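Local structure of beta-galactosidase/beta-glucuronidase (Faecalibacterium prausnitzii L2-6, 6MVF) at residues P51-D61 and K305-T313; V532-C540 and G550-R561. The protein binds flavin mononucleotide and, as a gut bacterial glycoside hydrolase of family 2, probably hydrolyses beta-glycosides such as glucuronides. One frame throughout, in Å; residues are numbered along the deposited sequence.

Interaction 1. Residues P51-D61 and K305-T313; sequences PHTWNAVDGMD and KLYKGNALT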
loop_
_atom_site.group_PDB
_atom_site.type_symbol
_atom_site.label_atom_id
_atom_site.label_comp_id
_atom_site.label_asym_id
_atom_site.label_seq_id
_atom_site.Cartn_x
_atom_site.Cartn_y
_atom_site.Cartn_z
ATOM N N PRO A 51 -16.652 5.148 14.482
ATOM C CA PRO A 51 -17.521 4.528 15.498
ATOM C C PRO A 51 -17.362 5.071 16.892
ATOM O O PRO A 51 -16.245 5.335 17.313
ATOM C CB PRO A 51 -17.097 3.047 15.481
ATOM C CG PRO A 51 -15.822 3.007 14.733
ATOM C CD PRO A 51 -15.889 4.124 13.747
ATOM N N HIS A 52 -18.470 5.198 17.619
ATOM C CA HIS A 52 -18.404 5.826 18.925
ATOM C C HIS A 52 -19.433 5.248 19.882
ATOM O O HIS A 52 -20.571 4.955 19.508
ATOM C CB HIS A 52 -18.610 7.341 18.820
ATOM C CG HIS A 52 -18.571 8.025 20.145
ATOM N ND1 HIS A 52 -19.708 8.289 20.877
ATOM C CD2 HIS A 52 -17.526 8.444 20.901
ATOM C CE1 HIS A 52 -19.367 8.861 22.018
ATOM N NE2 HIS A 52 -18.049 8.967 22.057
ATOM N N THR A 53 -19.017 5.100 21.127
ATOM C CA THR A 53 -19.943 4.893 22.223
ATOM C C THR A 53 -19.495 5.747 23.392
ATOM O O THR A 53 -18.296 5.888 23.637
ATOM C CB THR A 53 -20.018 3.432 22.669
ATOM O OG1 THR A 53 -20.825 3.356 23.854
ATOM C CG2 THR A 53 -18.617 2.862 22.941
ATOM N N TRP A 54 -20.453 6.315 24.119
ATOM C CA TRP A 54 -20.091 7.032 25.337
ATOM C C TRP A 54 -19.808 6.086 26.509
ATOM O O TRP A 54 -19.365 6.550 27.561
ATOM C CB TRP A 54 -21.180 8.068 25.692
ATOM C CG TRP A 54 -22.555 7.497 25.991
ATOM C CD1 TRP A 54 -22.966 6.871 27.153
ATOM C CD2 TRP A 54 -23.695 7.504 25.117
ATOM N NE1 TRP A 54 -24.286 6.477 27.039
ATOM C CE2 TRP A 54 -24.757 6.852 25.806
ATOM C CE3 TRP A 54 -23.920 7.986 23.819
ATOM C CZ2 TRP A 54 -26.025 6.686 25.240
ATOM C CZ3 TRP A 54 -25.179 7.823 23.258
ATOM C CH2 TRP A 54 -26.218 7.175 23.970
ATOM N N ASN A 55 -20.009 4.770 26.345
ATOM C CA ASN A 55 -19.738 3.796 27.399
ATOM C C ASN A 55 -18.413 3.064 27.202
ATOM O O ASN A 55 -18.193 2.027 27.836
ATOM C CB ASN A 55 -20.877 2.771 27.515
ATOM C CG ASN A 55 -22.219 3.405 27.872
ATOM O OD1 ASN A 55 -23.244 3.159 27.216
ATOM N ND2 ASN A 55 -22.214 4.235 28.906
ATOM N N ALA A 56 -17.525 3.585 26.350
ATOM C CA ALA A 56 -16.306 2.859 25.995
ATOM C C ALA A 56 -15.427 2.588 27.202
ATOM O O ALA A 56 -14.693 1.599 27.223
ATOM C CB ALA A 56 -15.510 3.638 24.955
ATOM N N VAL A 57 -15.458 3.457 28.203
ATOM C CA VAL A 57 -14.688 3.261 29.422
ATOM C C VAL A 57 -15.580 2.842 30.591
ATOM O O VAL A 57 -15.329 1.817 31.225
ATOM C CB VAL A 57 -13.852 4.513 29.762
ATOM C CG1 VAL A 57 -13.087 4.317 31.059
ATOM C CG2 VAL A 57 -12.907 4.800 28.612
ATOM N N ASP A 58 -16.647 3.599 30.879
ATOM C CA ASP A 58 -17.388 3.270 32.099
ATOM C C ASP A 58 -18.160 1.956 31.965
ATOM O O ASP A 58 -18.497 1.341 32.984
ATOM C CB ASP A 58 -18.304 4.433 32.530
ATOM C CG ASP A 58 -19.472 4.691 31.571
ATOM O OD1 ASP A 58 -19.535 4.074 30.482
ATOM O OD2 ASP A 58 -20.340 5.536 31.916
ATOM N N GLY A 59 -18.404 1.496 30.733
ATOM C CA GLY A 59 -19.030 0.213 30.467
ATOM C C GLY A 59 -18.164 -0.989 30.801
ATOM O O GLY A 59 -18.657 -2.123 30.723
ATOM N N MET A 60 -16.892 -0.766 31.193
ATOM C CA MET A 60 -16.020 -1.885 31.540
ATOM C C MET A 60 -14.907 -1.553 32.540
ATOM O O MET A 60 -14.002 -2.384 32.726
ATOM C CB MET A 60 -15.415 -2.470 30.258
ATOM C CG MET A 60 -14.282 -1.679 29.626
ATOM S SD MET A 60 -13.716 -2.541 28.134
ATOM C CE MET A 60 -14.966 -2.074 26.953
ATOM N N ASP A 61 -14.935 -0.403 33.215
ATOM C CA ASP A 61 -13.859 -0.093 34.151
ATOM C C ASP A 61 -14.182 -0.512 35.576
ATOM O O ASP A 61 -13.317 -0.396 36.454
ATOM C CB ASP A 61 -13.505 1.398 34.113
ATOM C CG ASP A 61 -14.687 2.288 34.448
ATOM O OD1 ASP A 61 -15.795 1.743 34.656
ATOM O OD2 ASP A 61 -14.510 3.531 34.510
ATOM N N LYS A 305 -13.997 -4.448 23.055
ATOM C CA LYS A 305 -12.543 -4.532 23.187
ATOM C C LYS A 305 -12.089 -3.506 24.212
ATOM O O LYS A 305 -12.750 -2.482 24.394
ATOM C CB LYS A 305 -11.859 -4.289 21.845
ATOM C CG LYS A 305 -10.469 -4.838 21.722
ATOM C CD LYS A 305 -10.000 -4.706 20.259
ATOM C CE LYS A 305 -8.564 -5.137 20.101
ATOM N NZ LYS A 305 -8.151 -5.253 18.676
ATOM N N LEU A 306 -10.953 -3.783 24.870
ATOM C CA LEU A 306 -10.481 -3.011 26.020
ATOM C C LEU A 306 -10.526 -1.500 25.810
ATOM O O LEU A 306 -9.758 -0.954 25.013
ATOM C CB LEU A 306 -9.056 -3.411 26.402
ATOM C CG LEU A 306 -8.555 -2.751 27.702
ATOM C CD1 LEU A 306 -9.356 -3.227 28.890
ATOM C CD2 LEU A 306 -7.083 -3.015 27.949
ATOM N N TYR A 307 -11.428 -0.836 26.548
ATOM C CA TYR A 307 -11.661 0.614 26.570
ATOM C C TYR A 307 -12.023 1.184 25.208
ATOM O O TYR A 307 -11.886 2.384 24.977
ATOM C CB TYR A 307 -10.476 1.369 27.188
ATOM C CG TYR A 307 -10.187 0.863 28.579
ATOM C CD1 TYR A 307 -11.214 0.694 29.496
ATOM C CD2 TYR A 307 -8.900 0.487 28.954
ATOM C CE1 TYR A 307 -10.966 0.202 30.756
ATOM C CE2 TYR A 307 -8.635 0.003 30.207
ATOM C CZ TYR A 307 -9.673 -0.149 31.112
ATOM O OH TYR A 307 -9.414 -0.648 32.382
ATOM N N LYS A 308 -12.531 0.359 24.309
ATOM C CA LYS A 308 -13.185 0.836 23.102
ATOM C C LYS A 308 -14.689 0.655 23.158
ATOM O O LYS A 308 -15.376 1.035 22.196
ATOM C CB LYS A 308 -12.669 0.098 21.862
ATOM C CG LYS A 308 -11.341 0.496 21.352
ATOM C CD LYS A 308 -11.028 -0.413 20.196
ATOM C CE LYS A 308 -9.748 -0.004 19.517
ATOM N NZ LYS A 308 -9.847 -0.259 18.049
ATOM N N GLY A 309 -15.211 0.047 24.229
ATOM C CA GLY A 309 -16.605 -0.375 24.229
ATOM C C GLY A 309 -16.842 -1.359 23.106
ATOM O O GLY A 309 -16.005 -2.226 22.827
ATOM N N ASN A 310 -17.977 -1.201 22.419
ATOM C CA ASN A 310 -18.277 -1.959 21.211
ATOM C C ASN A 310 -17.959 -1.176 19.923
ATOM O O ASN A 310 -18.438 -1.540 18.835
ATOM C CB ASN A 310 -19.738 -2.405 21.227
ATOM C CG ASN A 310 -20.698 -1.243 21.365
ATOM O OD1 ASN A 310 -20.285 -0.081 21.406
ATOM N ND2 ASN A 310 -21.994 -1.549 21.422
ATOM N N ALA A 311 -17.154 -0.116 20.020
ATOM C CA ALA A 311 -16.872 0.734 18.862
ATOM C C ALA A 311 -15.578 0.257 18.181
ATOM O O ALA A 311 -14.503 0.856 18.265
ATOM C CB ALA A 311 -16.833 2.198 19.284
ATOM N N LEU A 312 -15.715 -0.864 17.479
ATOM C CA LEU A 312 -14.592 -1.584 16.901
ATOM C C LEU A 312 -14.401 -1.205 15.439
ATOM O O LEU A 312 -15.344 -0.837 14.736
ATOM C CB LEU A 312 -14.800 -3.097 17.024
ATOM C CG LEU A 312 -14.264 -3.814 18.282
ATOM C CD1 LEU A 312 -14.741 -3.227 19.616
ATOM C CD2 LEU A 312 -14.591 -5.289 18.232
ATOM N N THR A 313 -13.160 -1.273 14.988
ATOM C CA THR A 313 -12.882 -1.063 13.583
ATOM C C THR A 313 -12.937 -2.390 12.828
ATOM O O THR A 313 -13.025 -3.476 13.411
ATOM C CB THR A 313 -11.518 -0.402 13.409
ATOM O OG1 THR A 313 -10.491 -1.328 13.782
ATOM C CG2 THR A 313 -11.416 0.831 14.287
#

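Interaction 2. Residues V532-C540 and G550-R561; sequences VWNMFDFGC and GRNNKGLVTIDR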
loop_
_atom_site.group_PDB
_atom_site.type_symbol
_atom_site.label_atom_id
_atom_site.label_comp_id
_atom_site.label_asym_id
_atom_site.label_seq_id
_atom_site.Cartn_x
_atom_site.Cartn_y
_atom_site.Cartn_z
ATOM N N VAL A 532 -17.465 -22.630 23.553
ATOM C CA VAL A 532 -16.874 -22.065 24.763
ATOM C C VAL A 532 -17.449 -20.689 25.033
ATOM O O VAL A 532 -17.415 -19.800 24.171
ATOM C CB VAL A 532 -15.349 -21.969 24.625
ATOM C CG1 VAL A 532 -14.757 -21.166 25.804
ATOM C CG2 VAL A 532 -14.755 -23.346 24.507
ATOM N N TRP A 533 -17.974 -20.497 26.233
ATOM C CA TRP A 533 -18.216 -19.156 26.737
ATOM C C TRP A 533 -16.979 -18.796 27.545
ATOM O O TRP A 533 -16.705 -19.423 28.573
ATOM C CB TRP A 533 -19.488 -19.104 27.574
ATOM C CG TRP A 533 -19.953 -17.699 27.862
ATOM C CD1 TRP A 533 -19.783 -16.995 29.024
ATOM C CD2 TRP A 533 -20.654 -16.834 26.971
ATOM N NE1 TRP A 533 -20.352 -15.750 28.911
ATOM C CE2 TRP A 533 -20.887 -15.624 27.656
ATOM C CE3 TRP A 533 -21.129 -16.971 25.668
ATOM C CZ2 TRP A 533 -21.551 -14.555 27.073
ATOM C CZ3 TRP A 533 -21.794 -15.913 25.097
ATOM C CH2 TRP A 533 -22.007 -14.718 25.804
ATOM N N ASN A 534 -16.177 -17.851 27.054
ATOM C CA ASN A 534 -16.354 -17.099 25.812
ATOM C C ASN A 534 -14.926 -17.024 25.204
ATOM O O ASN A 534 -13.961 -17.386 25.880
ATOM C CB ASN A 534 -16.979 -15.709 26.123
ATOM C CG ASN A 534 -17.248 -14.859 24.885
ATOM O OD1 ASN A 534 -16.332 -14.296 24.294
ATOM N ND2 ASN A 534 -18.521 -14.726 24.518
ATOM N N MET A 535 -14.779 -16.591 23.942
ATOM C CA MET A 535 -13.441 -16.496 23.354
ATOM C C MET A 535 -12.586 -15.483 24.095
ATOM O O MET A 535 -11.402 -15.732 24.369
ATOM C CB MET A 535 -13.518 -16.102 21.875
ATOM C CG MET A 535 -12.168 -16.062 21.187
ATOM S SD MET A 535 -11.305 -17.659 21.057
ATOM C CE MET A 535 -9.696 -17.144 20.459
ATOM N N PHE A 536 -13.164 -14.321 24.396
ATOM C CA PHE A 536 -12.470 -13.221 25.037
ATOM C C PHE A 536 -13.233 -12.831 26.287
ATOM O O PHE A 536 -14.470 -12.854 26.285
ATOM C CB PHE A 536 -12.377 -11.993 24.123
ATOM C CG PHE A 536 -11.849 -12.284 22.768
ATOM C CD1 PHE A 536 -10.485 -12.515 22.571
ATOM C CD2 PHE A 536 -12.700 -12.322 21.682
ATOM C CE1 PHE A 536 -9.987 -12.790 21.299
ATOM C CE2 PHE A 536 -12.211 -12.598 20.394
ATOM C CZ PHE A 536 -10.861 -12.838 20.202
ATOM N N ASP A 537 -12.496 -12.481 27.354
ATOM C CA ASP A 537 -13.062 -11.643 28.397
ATOM C C ASP A 537 -13.853 -10.504 27.750
ATOM O O ASP A 537 -13.487 -9.996 26.685
ATOM C CB ASP A 537 -11.950 -11.073 29.282
ATOM C CG ASP A 537 -10.968 -12.147 29.830
ATOM O OD1 ASP A 537 -11.360 -13.293 30.121
ATOM O OD2 ASP A 537 -9.770 -11.811 29.997
ATOM N N PHE A 538 -14.965 -10.110 28.364
ATOM C CA PHE A 538 -15.773 -9.033 27.797
ATOM C C PHE A 538 -16.323 -8.185 28.939
ATOM O O PHE A 538 -16.273 -8.590 30.108
ATOM C CB PHE A 538 -16.888 -9.587 26.882
ATOM C CG PHE A 538 -17.857 -10.539 27.572
ATOM C CD1 PHE A 538 -17.586 -11.888 27.659
ATOM C CD2 PHE A 538 -19.042 -10.079 28.114
ATOM C CE1 PHE A 538 -18.463 -12.758 28.278
ATOM C CE2 PHE A 538 -19.926 -10.947 28.713
ATOM C CZ PHE A 538 -19.637 -12.285 28.799
ATOM N N GLY A 539 -16.861 -7.014 28.602
ATOM C CA GLY A 539 -17.275 -6.043 29.608
ATOM C C GLY A 539 -18.684 -6.259 30.153
ATOM O O GLY A 539 -19.647 -6.390 29.390
ATOM N N CYS A 540 -18.796 -6.340 31.478
ATOM C CA CYS A 540 -20.108 -6.310 32.136
ATOM C C CYS A 540 -20.024 -5.419 33.367
ATOM O O CYS A 540 -19.470 -5.826 34.394
ATOM C CB CYS A 540 -20.619 -7.697 32.528
ATOM S SG CYS A 540 -22.412 -7.620 32.993
ATOM N N GLY A 550 -16.092 -5.213 36.707
ATOM C CA GLY A 550 -16.499 -4.801 35.376
ATOM C C GLY A 550 -16.402 -5.836 34.270
ATOM O O GLY A 550 -16.602 -5.483 33.098
ATOM N N ARG A 551 -16.128 -7.100 34.588
ATOM C CA ARG A 551 -15.700 -8.032 33.559
ATOM C C ARG A 551 -16.311 -9.408 33.754
ATOM O O ARG A 551 -16.465 -9.882 34.882
ATOM C CB ARG A 551 -14.165 -8.189 33.543
ATOM C CG ARG A 551 -13.390 -6.884 33.458
ATOM C CD ARG A 551 -13.531 -6.261 32.106
ATOM N NE ARG A 551 -12.907 -4.942 32.092
ATOM C CZ ARG A 551 -11.599 -4.712 32.035
ATOM N NH1 ARG A 551 -10.737 -5.717 31.976
ATOM N NH2 ARG A 551 -11.152 -3.465 32.046
ATOM N N ASN A 552 -16.620 -10.053 32.638
ATOM C CA ASN A 552 -16.663 -11.506 32.580
ATOM C C ASN A 552 -15.287 -11.995 32.123
ATOM O O ASN A 552 -14.805 -11.600 31.054
ATOM C CB ASN A 552 -17.771 -11.968 31.642
ATOM C CG ASN A 552 -17.994 -13.468 31.695
ATOM O OD1 ASN A 552 -17.109 -14.244 31.361
ATOM N ND2 ASN A 552 -19.196 -13.883 32.097
ATOM N N ASN A 553 -14.634 -12.806 32.949
ATOM C CA ASN A 553 -13.276 -13.265 32.688
ATOM C C ASN A 553 -13.226 -14.759 32.377
ATOM O O ASN A 553 -12.278 -15.462 32.742
ATOM C CB ASN A 553 -12.351 -12.923 33.855
ATOM C CG ASN A 553 -11.992 -11.433 33.904
ATOM O OD1 ASN A 553 -11.497 -10.849 32.925
ATOM N ND2 ASN A 553 -12.252 -10.814 35.045
ATOM N N LYS A 554 -14.243 -15.251 31.668
ATOM C CA LYS A 554 -14.291 -16.628 31.201
ATOM C C LYS A 554 -13.624 -16.794 29.839
ATOM O O LYS A 554 -13.829 -17.827 29.183
ATOM C CB LYS A 554 -15.743 -17.136 31.153
ATOM C CG LYS A 554 -16.477 -17.037 32.470
ATOM C CD LYS A 554 -17.661 -18.006 32.560
ATOM C CE LYS A 554 -18.458 -17.806 33.867
ATOM N NZ LYS A 554 -19.225 -16.502 33.877
ATOM N N GLY A 555 -12.812 -15.816 29.422
ATOM C CA GLY A 555 -12.206 -15.863 28.104
ATOM C C GLY A 555 -11.077 -16.874 28.009
ATOM O O GLY A 555 -10.406 -17.205 28.987
ATOM N N LEU A 556 -10.902 -17.415 26.811
ATOM C CA LEU A 556 -9.675 -18.124 26.497
ATOM C C LEU A 556 -8.550 -17.149 26.191
ATOM O O LEU A 556 -7.379 -17.538 26.226
ATOM C CB LEU A 556 -9.885 -19.064 25.303
ATOM C CG LEU A 556 -11.000 -20.107 25.351
ATOM C CD1 LEU A 556 -11.284 -20.682 23.938
ATOM C CD2 LEU A 556 -10.641 -21.219 26.325
ATOM N N VAL A 557 -8.899 -15.892 25.921
ATOM C CA VAL A 557 -7.987 -14.822 25.537
ATOM C C VAL A 557 -8.449 -13.572 26.273
ATOM O O VAL A 557 -9.641 -13.419 26.562
ATOM C CB VAL A 557 -7.988 -14.612 23.998
ATOM C CG1 VAL A 557 -7.067 -13.485 23.564
ATOM C CG2 VAL A 557 -7.591 -15.905 23.293
ATOM N N THR A 558 -7.501 -12.674 26.589
ATOM C CA THR A 558 -7.847 -11.477 27.348
ATOM C C THR A 558 -8.572 -10.453 26.473
ATOM O O THR A 558 -8.595 -10.536 25.236
ATOM C CB THR A 558 -6.614 -10.833 27.971
ATOM O OG1 THR A 558 -5.623 -10.625 26.959
ATOM C CG2 THR A 558 -6.066 -11.702 29.107
ATOM N N ILE A 559 -9.160 -9.462 27.149
ATOM C CA ILE A 559 -10.078 -8.525 26.510
ATOM C C ILE A 559 -9.352 -7.556 25.575
ATOM O O ILE A 559 -9.963 -6.978 24.674
ATOM C CB ILE A 559 -10.864 -7.807 27.619
ATOM C CG1 ILE A 559 -12.099 -7.124 27.054
ATOM C CG2 ILE A 559 -9.978 -6.842 28.368
ATOM C CD1 ILE A 559 -12.836 -6.304 28.072
ATOM N N ASP A 560 -8.055 -7.368 25.758
ATOM C CA ASP A 560 -7.256 -6.556 24.862
ATOM C C ASP A 560 -6.699 -7.373 23.694
ATOM O O ASP A 560 -5.901 -6.854 22.911
ATOM C CB ASP A 560 -6.131 -5.877 25.662
ATOM C CG ASP A 560 -5.253 -6.872 26.419
ATOM O OD1 ASP A 560 -5.191 -8.063 26.011
ATOM O OD2 ASP A 560 -4.624 -6.466 27.432
ATOM N N ARG A 561 -7.103 -8.639 23.574
ATOM C CA ARG A 561 -6.694 -9.584 22.536
ATOM C C ARG A 561 -5.219 -9.933 22.592
ATOM O O ARG A 561 -4.713 -10.547 21.660
ATOM C CB ARG A 561 -7.040 -9.081 21.123
ATOM C CG ARG A 561 -8.442 -9.470 20.647
ATOM C CD ARG A 561 -9.539 -9.023 21.631
ATOM N NE ARG A 561 -10.897 -9.117 21.097
ATOM C CZ ARG A 561 -11.998 -8.914 21.821
ATOM N NH1 ARG A 561 -11.902 -8.602 23.111
ATOM N NH2 ARG A 561 -13.201 -9.023 21.261
#

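Interaction 1. Residues P51-D61 and K305-T313
Ala56 and Gly309 bring the two irregular loops together, with their CA atoms 3.7 Å apart. Ala56 O takes a weak, bent hydrogen bond from Gly309 N. Ala56 O also lies near the plane of the Tyr307 ring, at its edge, and meets Tyr307 CA at 3.3 Å. Gly309 belongs to a type II' turn from Lys308 to Ala311. A side chain on it would run into Thr53 CG2.

Met60 CG sits between the backbone N and the carbonyl carbon (chi1 76°), and the chain bends again at chi3. This carries SD and CE against the backbone of Lys305 to Gly309, where Lys308 and Gly309 form a classic beta bulge opposite Lys305. Met60 SD accepts a weak but fairly straight bond from Tyr307 N at 3.3 Å. Met60 CE lies 3.4 Å from Lys305 O. Met60 CG comes obliquely to the ring, 3.9 Å from Tyr307 CD1, and the sulfur makes an oblique Met-aromatic contact with it. With an alanine here the thioether is gone; Tyr307 N is likely to lose its sulfur acceptor and a gap to open between the loops. Tyr307 OH bonds to Glu265 of the second subunit.

Thr53 crosses Asn310 obliquely, with Thr53 CG2 3.7 Å from Asn310 OD1. Thr53 OG1 faces its own loop instead, accepting from Asn55 N in an ST turn and also pairing with Gly157. Ala311 CB rests on Pro51 CB at 3.9 Å.

The contact joins the sugar-binding domain to the TIM barrel domain. Leu306 and Tyr307 touch Arg551 of strand 551-552. The 51-61 loop follows strand 46-48. The 305-313 loop leads from barrel strand 292-300 to helix 314-327, where Lys305 and Lys308 pair with Asp316 and Lys305 NZ also bonds Gln319.

Interaction 2. Residues V532-C540 and G550-R561
Phe536 and Arg561 stack flat, the guanidinium lying over one ring face with centres 3.7 Å apart and planes 9° apart. This is a cation-pi contact. Met535 CG covers the opposite face, so the ring is sandwiched. Val557 CG1 meets its edge in plane. Arg561 bends at chi2 (55°), which brings CD over the same ring face as the guanidinium. Its NE pairs with Asp320 and its NH1 with Ile559 O.

Asp537 points into the other segment. Its CG is anti to the carbonyl carbon (chi1 -52°), and Asp537 OD1 takes Gly555 N at 3.0 Å, nearly along the C-O direction. Lys565 adds a salt bridge to OD1, which would be expected to stabilise the buried negative charge. The Asn553 amide stands nearly perpendicular to this carboxylate.

Phe538 lies almost parallel to the amide of Asn552. Asn552 CB sits over the ring face, 3.6 Å from the centroid, in a CH-pi contact. Asn552 OD1 closes an Asx turn on Lys554 N, and ND2 reaches Asp152. Val532 CG1 meets Leu556 CG tip to tip at 3.9 Å.

Paired backbone bonds tie Phe538 to Asn552, and Cys540 N binds Gly550 O. Asn534 N to Lys554 O, Leu556 N to Asn534 O and Asp537 N to Val557 O tie the rest, with Phe536 and Val557 in a single bridge. Strands 538-540 and 551-552 form a short antiparallel pair in the loop after the last TIM barrel strand, 529-532. Just past it, Trp533 and Asn534 share a cis peptide, consistent with that known in many glycosidases of this barrel clan.

How the interactions relate
Arg551 joins the two contacts, whose centres lie 14 Å apart. It is part of interaction 2, but Arg551 NE probably donates to Met60 O of interaction 1 at 2.9 Å. Its NH2 packs on Tyr307 and on Leu306. The two carboxylate oxygens of Glu265 of the second subunit are shared between the contacts: OE2 with Tyr307 OH, OE1 with Arg551 NH2 in a salt bridge. Lys305 CG also packs on Ile559 O. Interaction 1 links two domains; interaction 2 lies wholly within the barrel domain, in the loop after strand 529-532. Both lie away from the flavin mononucleotide pocket lined by Asp174, Tyr177, Phe202 and Lys379.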